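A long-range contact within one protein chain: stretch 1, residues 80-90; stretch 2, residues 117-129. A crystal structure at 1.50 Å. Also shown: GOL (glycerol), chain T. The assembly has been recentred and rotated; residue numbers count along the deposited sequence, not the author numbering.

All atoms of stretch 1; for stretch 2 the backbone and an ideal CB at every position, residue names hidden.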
ATOM      1  N   HIS D  80      -0.817  20.239   4.837  1.00 10.56           N
ATOM      2  CA  HIS D  80      -0.949  19.670   3.487  1.00 10.04           C
ATOM      3  C   HIS D  80       0.146  18.709   3.155  1.00 10.75           C
ATOM      4  O   HIS D  80       0.150  18.159   2.055  1.00 11.46           O
ATOM      5  CB  HIS D  80      -1.007  20.794   2.458  1.00 11.00           C
ATOM      6  CG  HIS D  80      -2.148  21.724   2.706  1.00 10.10           C
ATOM      7  ND1 HIS D  80      -3.381  21.572   2.104  1.00 10.54           N
ATOM      8  CD2 HIS D  80      -2.261  22.785   3.537  1.00 10.28           C
ATOM      9  CE1 HIS D  80      -4.197  22.518   2.535  1.00 12.75           C
ATOM     10  NE2 HIS D  80      -3.557  23.247   3.434  1.00 11.88           N
ATOM     11  N   LEU D  81       1.064  18.478   4.108  1.00 10.41           N
ATOM     12  CA  LEU D  81       2.267  17.669   3.830  1.00 11.60           C
ATOM     13  C   LEU D  81       2.461  16.570   4.866  1.00 10.77           C
ATOM     14  O   LEU D  81       2.523  16.855   6.080  1.00 11.49           O
ATOM     15  CB  LEU D  81       3.505  18.561   3.817  1.00 11.85           C
ATOM     16  CG  LEU D  81       3.561  19.685   2.764  1.00 13.85           C
ATOM     17  CD1 LEU D  81       4.731  20.640   3.039  1.00 15.20           C
ATOM     18  CD2 LEU D  81       3.687  19.100   1.377  1.00 16.19           C
ATOM     19  N   TYR D  82       2.564  15.322   4.390  1.00 10.35           N
ATOM     20  CA  TYR D  82       3.024  14.217   5.227  1.00 10.31           C
ATOM     21  C   TYR D  82       3.541  13.109   4.337  1.00 10.75           C
ATOM     22  O   TYR D  82       3.335  13.145   3.104  1.00 11.65           O
ATOM     23  CB  TYR D  82       1.934  13.693   6.149  1.00 10.67           C
ATOM     24  CG  TYR D  82       0.918  12.760   5.524  1.00  9.59           C
ATOM     25  CD1 TYR D  82       0.997  11.376   5.711  1.00 10.35           C
ATOM     26  CD2 TYR D  82      -0.157  13.264   4.775  1.00 10.68           C
ATOM     27  CE1 TYR D  82       0.049  10.505   5.197  1.00  9.77           C
ATOM     28  CE2 TYR D  82      -1.108  12.392   4.222  1.00  9.34           C
ATOM     29  CZ  TYR D  82      -0.995  11.003   4.421  1.00  9.59           C
ATOM     30  OH  TYR D  82      -1.943  10.120   3.923  1.00 10.90           O
ATOM     31  N   GLY D  83       4.219  12.154   4.964  1.00 11.32           N
ATOM     32  CA  GLY D  83       4.672  10.955   4.294  1.00 11.47           C
ATOM     33  C   GLY D  83       6.167  10.793   4.305  1.00 10.77           C
ATOM     34  O   GLY D  83       6.917  11.775   4.358  1.00 11.57           O
ATOM     35  N   GLY D  84       6.586   9.547   4.221  1.00 10.33           N
ATOM     36  CA  GLY D  84       8.001   9.221   4.179  1.00 10.74           C
ATOM     37  C   GLY D  84       8.581   8.995   2.796  1.00 11.05           C
ATOM     38  O   GLY D  84       9.798   8.740   2.682  1.00 12.81           O
ATOM     39  N   ALA D  85       7.728   9.039   1.762  1.00 11.21           N
ATOM     40  CA  ALA D  85       8.184   8.725   0.396  1.00 11.68           C
ATOM     41  C   ALA D  85       7.370   9.482  -0.655  1.00 11.89           C
ATOM     42  O   ALA D  85       6.795   8.907  -1.591  1.00 13.01           O
ATOM     43  CB  ALA D  85       8.089   7.232   0.161  1.00 13.76           C
ATOM     44  N   VAL D  86       7.264  10.786  -0.450  1.00 10.76           N
ATOM     45  CA  VAL D  86       6.482  11.603  -1.377  1.00 10.61           C
ATOM     46  C   VAL D  86       7.314  11.867  -2.633  1.00 10.97           C
ATOM     47  O   VAL D  86       8.340  12.541  -2.581  1.00 11.66           O
ATOM     48  CB  VAL D  86       6.075  12.948  -0.749  1.00 10.78           C
ATOM     49  CG1 VAL D  86       5.177  13.710  -1.743  1.00 11.27           C
ATOM     50  CG2 VAL D  86       5.356  12.702   0.591  1.00 11.44           C
ATOM     51  N   ASP D  87       6.883  11.307  -3.749  1.00 10.72           N
ATOM     52  CA  ASP D  87       7.589  11.531  -5.011  1.00 11.26           C
ATOM     53  C   ASP D  87       7.282  12.910  -5.592  1.00 11.31           C
ATOM     54  O   ASP D  87       8.186  13.594  -6.096  1.00 12.09           O
ATOM     55  CB  ASP D  87       7.203  10.439  -6.027  1.00 10.97           C
ATOM     56  CG  ASP D  87       8.004   9.161  -5.848  1.00 17.04           C
ATOM     57  OD1 ASP D  87       8.824   9.074  -4.883  1.00 20.36           O
ATOM     58  OD2 ASP D  87       7.840   8.243  -6.694  1.00 20.85           O
ATOM     59  N   LYS D  88       6.006  13.303  -5.556  1.00 11.53           N
ATOM     60  CA  LYS D  88       5.579  14.511  -6.230  1.00 11.89           C
ATOM     61  C   LYS D  88       4.466  15.158  -5.455  1.00 11.71           C
ATOM     62  O   LYS D  88       3.640  14.484  -4.816  1.00 11.55           O
ATOM     63  CB  LYS D  88       5.051  14.212  -7.651  1.00 12.58           C
ATOM     64  CG  LYS D  88       6.065  13.546  -8.568  1.00 12.95           C
ATOM     65  CD  LYS D  88       5.434  13.257  -9.904  1.00 15.57           C
ATOM     66  CE  LYS D  88       6.438  12.658 -10.863  1.00 19.81           C
ATOM     67  NZ  LYS D  88       6.812  11.305 -10.438  1.00 20.20           N
ATOM     68  N   ILE D  89       4.449  16.480  -5.538  1.00 10.79           N
ATOM     69  CA  ILE D  89       3.337  17.307  -5.082  1.00 12.04           C
ATOM     70  C   ILE D  89       2.775  18.004  -6.301  1.00 11.88           C
ATOM     71  O   ILE D  89       3.513  18.654  -7.028  1.00 12.25           O
ATOM     72  CB  ILE D  89       3.828  18.379  -4.080  1.00 12.79           C
ATOM     73  CG1 ILE D  89       4.265  17.711  -2.776  1.00 14.61           C
ATOM     74  CG2 ILE D  89       2.743  19.452  -3.822  1.00 13.72           C
ATOM     75  CD1 ILE D  89       5.232  18.584  -1.927  1.00 16.88           C
ATOM     76  N   PHE D  90       1.478  17.832  -6.543  1.00 11.49           N
ATOM     77  CA  PHE D  90       0.789  18.585  -7.599  1.00 11.93           C
ATOM     78  C   PHE D  90       0.126  19.760  -6.927  1.00 12.92           C
ATOM     79  O   PHE D  90      -0.604  19.583  -5.950  1.00 13.35           O
ATOM     80  CB  PHE D  90      -0.263  17.726  -8.284  1.00 12.65           C
ATOM     81  CG  PHE D  90       0.290  16.821  -9.338  1.00 12.81           C
ATOM     82  CD1 PHE D  90       1.332  15.944  -9.078  1.00 13.02           C
ATOM     83  CD2 PHE D  90      -0.225  16.886 -10.628  1.00 16.26           C
ATOM     84  CE1 PHE D  90       1.826  15.126 -10.079  1.00 12.45           C
ATOM     85  CE2 PHE D  90       0.268  16.081 -11.634  1.00 16.50           C
ATOM     86  CZ  PHE D  90       1.297  15.198 -11.365  1.00 14.47           C
ATOM     87  N   UNK D 117       9.896  26.210   1.065  1.00 13.69           N
ATOM     88  CA  UNK D 117       9.625  25.491   2.298  1.00 15.16           C
ATOM     89  C   UNK D 117       9.593  23.968   2.051  1.00 15.21           C
ATOM     90  O   UNK D 117      10.154  23.178   2.821  1.00 15.92           O
ATOM     91  CB  UNK D 117       8.301  25.964   2.900  1.00 15.16           C
ATOM     92  N   UNK D 118       8.971  23.570   0.951  1.00 15.08           N
ATOM     93  CA  UNK D 118       8.952  22.158   0.576  1.00 16.18           C
ATOM     94  C   UNK D 118      10.367  21.621   0.342  1.00 16.35           C
ATOM     95  O   UNK D 118      10.673  20.491   0.759  1.00 17.17           O
ATOM     96  CB  UNK D 118       8.101  21.958  -0.680  1.00 16.18           C
ATOM     97  N   UNK D 119      11.233  22.426  -0.287  1.00 15.93           N
ATOM     98  CA  UNK D 119      12.633  22.022  -0.578  1.00 16.01           C
ATOM     99  C   UNK D 119      13.422  21.669   0.683  1.00 16.59           C
ATOM    100  O   UNK D 119      14.275  20.774   0.680  1.00 17.10           O
ATOM    101  CB  UNK D 119      13.358  23.145  -1.322  1.00 16.01           C
ATOM    102  N   UNK D 120      13.144  22.411   1.749  1.00 16.87           N
ATOM    103  CA  UNK D 120      13.809  22.195   3.009  1.00 17.75           C
ATOM    104  C   UNK D 120      13.349  20.884   3.619  1.00 17.27           C
ATOM    105  O   UNK D 120      14.170  20.098   4.066  1.00 18.02           O
ATOM    106  CB  UNK D 120      13.548  23.361   3.965  1.00 17.75           C
ATOM    107  N   UNK D 121      12.040  20.638   3.628  1.00 17.05           N
ATOM    108  CA  UNK D 121      11.504  19.474   4.332  1.00 17.47           C
ATOM    109  C   UNK D 121      11.352  18.207   3.476  1.00 17.15           C
ATOM    110  O   UNK D 121      11.319  17.089   4.017  1.00 17.37           O
ATOM    111  CB  UNK D 121      10.139  19.839   4.920  1.00 17.47           C
ATOM    112  N   UNK D 122      11.253  18.375   2.156  1.00 14.96           N
ATOM    113  CA  UNK D 122      11.051  17.252   1.239  1.00 14.54           C
ATOM    114  C   UNK D 122      12.037  17.421   0.097  1.00 14.68           C
ATOM    115  O   UNK D 122      11.633  17.667  -1.035  1.00 14.44           O
ATOM    116  CB  UNK D 122       9.611  17.186   0.726  1.00 14.54           C
ATOM    117  N   UNK D 123      13.348  17.278   0.383  1.00 15.26           N
ATOM    118  CA  UNK D 123      14.317  17.672  -0.645  1.00 15.56           C
ATOM    119  C   UNK D 123      14.329  16.863  -1.952  1.00 15.76           C
ATOM    120  O   UNK D 123      14.778  17.396  -2.973  1.00 16.79           O
ATOM    121  CB  UNK D 123      15.717  17.599  -0.032  1.00 15.56           C
ATOM    122  N   UNK D 124      13.836  15.620  -1.926  1.00 15.34           N
ATOM    123  CA  UNK D 124      13.855  14.784  -3.136  1.00 15.11           C
ATOM    124  C   UNK D 124      12.508  14.797  -3.853  1.00 14.57           C
ATOM    125  O   UNK D 124      12.341  14.108  -4.859  1.00 14.64           O
ATOM    126  CB  UNK D 124      14.235  13.345  -2.780  1.00 15.11           C
ATOM    127  N   UNK D 125      11.568  15.582  -3.340  1.00 12.22           N
ATOM    128  CA  UNK D 125      10.225  15.624  -3.912  1.00 12.51           C
ATOM    129  C   UNK D 125      10.138  16.657  -5.024  1.00 13.20           C
ATOM    130  O   UNK D 125      10.657  17.772  -4.888  1.00 14.88           O
ATOM    131  CB  UNK D 125       9.190  15.931  -2.828  1.00 12.51           C
ATOM    132  N   UNK D 126       9.495  16.277  -6.125  1.00 12.56           N
ATOM    133  CA  UNK D 126       9.236  17.181  -7.246  1.00 13.32           C
ATOM    134  C   UNK D 126       7.941  17.937  -7.032  1.00 12.87           C
ATOM    135  O   UNK D 126       7.012  17.398  -6.422  1.00 13.55           O
ATOM    136  CB  UNK D 126       9.183  16.408  -8.565  1.00 13.32           C
ATOM    137  N   UNK D 127       7.863  19.192  -7.501  1.00 12.08           N
ATOM    138  CA  UNK D 127       6.612  19.933  -7.478  1.00 12.61           C
ATOM    139  C   UNK D 127       6.156  20.096  -8.904  1.00 10.92           C
ATOM    140  O   UNK D 127       6.933  20.526  -9.762  1.00 12.55           O
ATOM    141  CB  UNK D 127       6.763  21.288  -6.784  1.00 12.61           C
ATOM    142  N   UNK D 128       4.916  19.715  -9.174  1.00 11.07           N
ATOM    143  CA  UNK D 128       4.304  19.963 -10.481  1.00 10.99           C
ATOM    144  C   UNK D 128       3.354  21.131 -10.288  1.00 11.29           C
ATOM    145  O   UNK D 128       2.323  21.005  -9.616  1.00 12.16           O
ATOM    146  CB  UNK D 128       3.582  18.730 -11.027  1.00 10.99           C
ATOM    147  N   UNK D 129       3.733  22.282 -10.840  1.00 10.93           N
ATOM    148  CA  UNK D 129       2.944  23.501 -10.642  1.00 10.61           C
ATOM    149  C   UNK D 129       2.005  23.657 -11.844  1.00 10.77           C
ATOM    150  O   UNK D 129       2.444  23.970 -12.968  1.00 11.46           O
ATOM    151  CB  UNK D 129       3.844  24.728 -10.481  1.00 10.61           C
TER
HETATM  152  C1  GOL T1407      12.537  13.142   0.004  1.00 38.79           C
HETATM  153  O1  GOL T1407      11.837  14.320  -0.315  1.00 36.97           O
HETATM  154  C2  GOL T1407      11.652  12.268   0.876  1.00 38.20           C
HETATM  155  O2  GOL T1407      11.460  12.927   2.111  1.00 39.01           O
HETATM  156  C3  GOL T1407      10.322  12.016   0.174  1.00 36.43           C
HETATM  157  O3  GOL T1407       9.259  12.218   1.078  1.00 31.93           O

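Position 117 lies in a helix, and its CB points sideways with nothing of stretch 1 within 5.5 Å; many residues would fit, and Ser-117 makes no contact across the stretches. At 118 the CB points toward stretch 1, 4.6 Å from Ile-89 CD1 and 5.2 Å from Leu-81 CD1. The gap is lined by methyl groups, so valine, isoleucine, leucine or alanine would suit it. The residue is Val-118, which packs CG1 3.6 Å from Ile-89 CD1 and CG2 4.2 Å from Leu-81 CD1.

Positions 119 and 120 are helical and out of reach of stretch 1, which leaves their identity undetermined; they are Ala-119 and Arg-120. Position 121 directs its CB toward stretch 1 but finds no atom within 5.5 Å, so small, polar or charged residues would all do; the residue is Asp-121, which makes no contact with stretch 1.

Position 122 is the first to leave helical phi/psi. Its CB points toward stretch 1, where Leu-81, Gly-83 and Val-86 border a wide gap with the carbonyl oxygens of Leu-81 and Gly-83 nearby. A long or aromatic side chain could fill it, and a polar tip would be welcome. Tyr-122 does both: its CE2 lies 3.9 Å from Leu-81 CB and its CE1 4.1 Å from Val-86 CG2, while Gly-83 O approaches the ring edge. Its OH is hydrogen-bonded to water 1 at 2.6 Å and water 2 at 2.7 Å; water 2 also donates to Gly-83 O at 2.8 Å, linking the stretches.

Positions 123 and 124 are the middle of a type I turn. The first, with phi -65° and a CB out of reach, is compatible with proline, and Pro-123 occupies it. The second points its CB sideways into space free of stretch 1, so the choice is wide; Leu-124 contributes mainly backbone, its N donating to glycerol O1 at 2.9 Å.

At 125 the CB stands 3.5 Å from Val-86 O and 4.8 Å from Ile-89 CD1, a site offering both an acceptor and an apolar surface. Serine could meet the acceptor, but threonine serves both: Thr-125 OG1 donates to Val-86 O at 2.7 Å, and its CG2 lies 3.8 Å from Val-86 CG1 and 3.9 Å from Ile-89 CD1.

From 126 the backbone runs parallel to strand 88-90, and the N of 126 donates to the O of Asp-87, the residue just before that strand, at 3.0 Å. The CB of 126 shares a face with Lys-88, favouring an acidic or polar residue. The residue is Glu-126, whose OE1 comes 4.2 Å from Lys-88 NZ, beyond a salt bridge; water 4 accepts from Lys-88 NZ at 2.9 Å and donates a weak hydrogen bond to Glu-126 OE1 at 3.0 Å.

Position 127 turns to the face of Ile-89, where a beta-branched or other apolar residue fits; Ile-127 CG1 lies 4.4 Å from Ile-89 CB. Position 128 returns to the face of Lys-88 and Phe-90, suiting a long aliphatic chain. Lys-128 places CB 3.9 Å from the Phe-90 ring centroid, over its face, and its N donates to Ile-89 O at 2.8 Å. Position 129 points away and is unconstrained here; it is Leu-129.

Stretch 2 (117-129) SVARDYPLTEIKL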
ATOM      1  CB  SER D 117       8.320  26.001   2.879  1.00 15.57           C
ATOM      2  OG  SER D 117       8.085  25.435   4.156  1.00 18.68           O
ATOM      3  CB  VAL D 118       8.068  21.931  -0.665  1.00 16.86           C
ATOM      4  CG1 VAL D 118       8.205  20.479  -1.192  1.00 16.53           C
ATOM      5  CG2 VAL D 118       6.608  22.270  -0.350  1.00 15.43           C
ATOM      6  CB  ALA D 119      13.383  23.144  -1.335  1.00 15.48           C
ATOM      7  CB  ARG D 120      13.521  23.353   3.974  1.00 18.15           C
ATOM      8  CG  ARG D 120      14.292  24.617   3.680  1.00 20.61           C
ATOM      9  CD  ARG D 120      13.620  25.813   4.364  1.00 25.12           C
ATOM     10  NE  ARG D 120      13.724  25.737   5.821  1.00 28.02           N
ATOM     11  CZ  ARG D 120      13.332  26.702   6.651  1.00 30.35           C
ATOM     12  NH1 ARG D 120      12.808  27.833   6.173  1.00 30.65           N
ATOM     13  NH2 ARG D 120      13.461  26.534   7.963  1.00 30.27           N
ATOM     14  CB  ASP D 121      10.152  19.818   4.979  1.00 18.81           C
ATOM     15  CG  ASP D 121      10.264  20.872   6.082  1.00 19.49           C
ATOM     16  OD1 ASP D 121      11.375  21.069   6.651  1.00 22.71           O
ATOM     17  OD2 ASP D 121       9.228  21.509   6.371  1.00 22.40           O
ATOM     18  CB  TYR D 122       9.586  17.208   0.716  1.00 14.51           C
ATOM     19  CG  TYR D 122       8.598  16.917   1.835  1.00 15.91           C
ATOM     20  CD1 TYR D 122       8.172  15.615   2.098  1.00 16.93           C
ATOM     21  CD2 TYR D 122       8.124  17.943   2.655  1.00 15.59           C
ATOM     22  CE1 TYR D 122       7.283  15.348   3.141  1.00 17.05           C
ATOM     23  CE2 TYR D 122       7.266  17.692   3.714  1.00 17.21           C
ATOM     24  CZ  TYR D 122       6.841  16.393   3.954  1.00 16.89           C
ATOM     25  OH  TYR D 122       5.980  16.139   4.999  1.00 16.38           O
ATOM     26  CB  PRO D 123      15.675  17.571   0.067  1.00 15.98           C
ATOM     27  CG  PRO D 123      15.453  16.709   1.233  1.00 16.61           C
ATOM     28  CD  PRO D 123      14.002  16.781   1.610  1.00 15.68           C
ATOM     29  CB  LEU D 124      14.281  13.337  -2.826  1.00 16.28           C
ATOM     30  CG  LEU D 124      15.694  13.162  -2.255  1.00 18.05           C
ATOM     31  CD1 LEU D 124      15.974  11.714  -1.850  1.00 19.98           C
ATOM     32  CD2 LEU D 124      16.699  13.615  -3.272  1.00 20.74           C
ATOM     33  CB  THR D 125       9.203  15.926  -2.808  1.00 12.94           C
ATOM     34  OG1 THR D 125       9.314  14.913  -1.797  1.00 12.87           O
ATOM     35  CG2 THR D 125       7.761  15.973  -3.344  1.00 13.27           C
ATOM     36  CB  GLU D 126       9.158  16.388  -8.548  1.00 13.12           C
ATOM     37  CG  GLU D 126      10.539  15.848  -8.943  1.00 15.52           C
ATOM     38  CD  GLU D 126      10.488  14.949 -10.148  1.00 20.23           C
ATOM     39  OE1 GLU D 126       9.391  14.578 -10.574  1.00 19.91           O
ATOM     40  OE2 GLU D 126      11.567  14.603 -10.688  1.00 24.60           O
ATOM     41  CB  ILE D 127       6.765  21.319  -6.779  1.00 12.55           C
ATOM     42  CG1 ILE D 127       7.003  21.117  -5.275  1.00 16.07           C
ATOM     43  CG2 ILE D 127       5.538  22.215  -7.011  1.00 13.51           C
ATOM     44  CD1 ILE D 127       7.440  22.414  -4.541  1.00 14.23           C
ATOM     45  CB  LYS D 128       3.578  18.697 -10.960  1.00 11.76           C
ATOM     46  CG  LYS D 128       4.465  17.450 -10.956  1.00 11.88           C
ATOM     47  CD  LYS D 128       5.651  17.652 -11.921  1.00 13.86           C
ATOM     48  CE  LYS D 128       6.605  16.469 -11.926  1.00 13.87           C
ATOM     49  NZ  LYS D 128       7.812  16.742 -12.796  1.00 15.99           N
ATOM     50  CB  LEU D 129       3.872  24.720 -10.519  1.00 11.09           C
ATOM     51  CG  LEU D 129       3.248  26.117 -10.377  1.00 11.01           C
ATOM     52  CD1 LEU D 129       2.366  26.226  -9.094  1.00 13.70           C
ATOM     53  CD2 LEU D 129       4.370  27.173 -10.389  1.00 11.56           C
TER
HETATM   54  O   HOH W   1       5.731  17.798   6.948  1.00 31.18           O
HETATM   55  O   HOH W   2       6.715  13.802   6.227  1.00 23.08           O
HETATM   56  O   HOH W   3      10.791  12.963  -6.820  1.00 23.07           O
HETATM   57  O   HOH W   4       9.263  12.018  -9.042  1.00 44.23           O
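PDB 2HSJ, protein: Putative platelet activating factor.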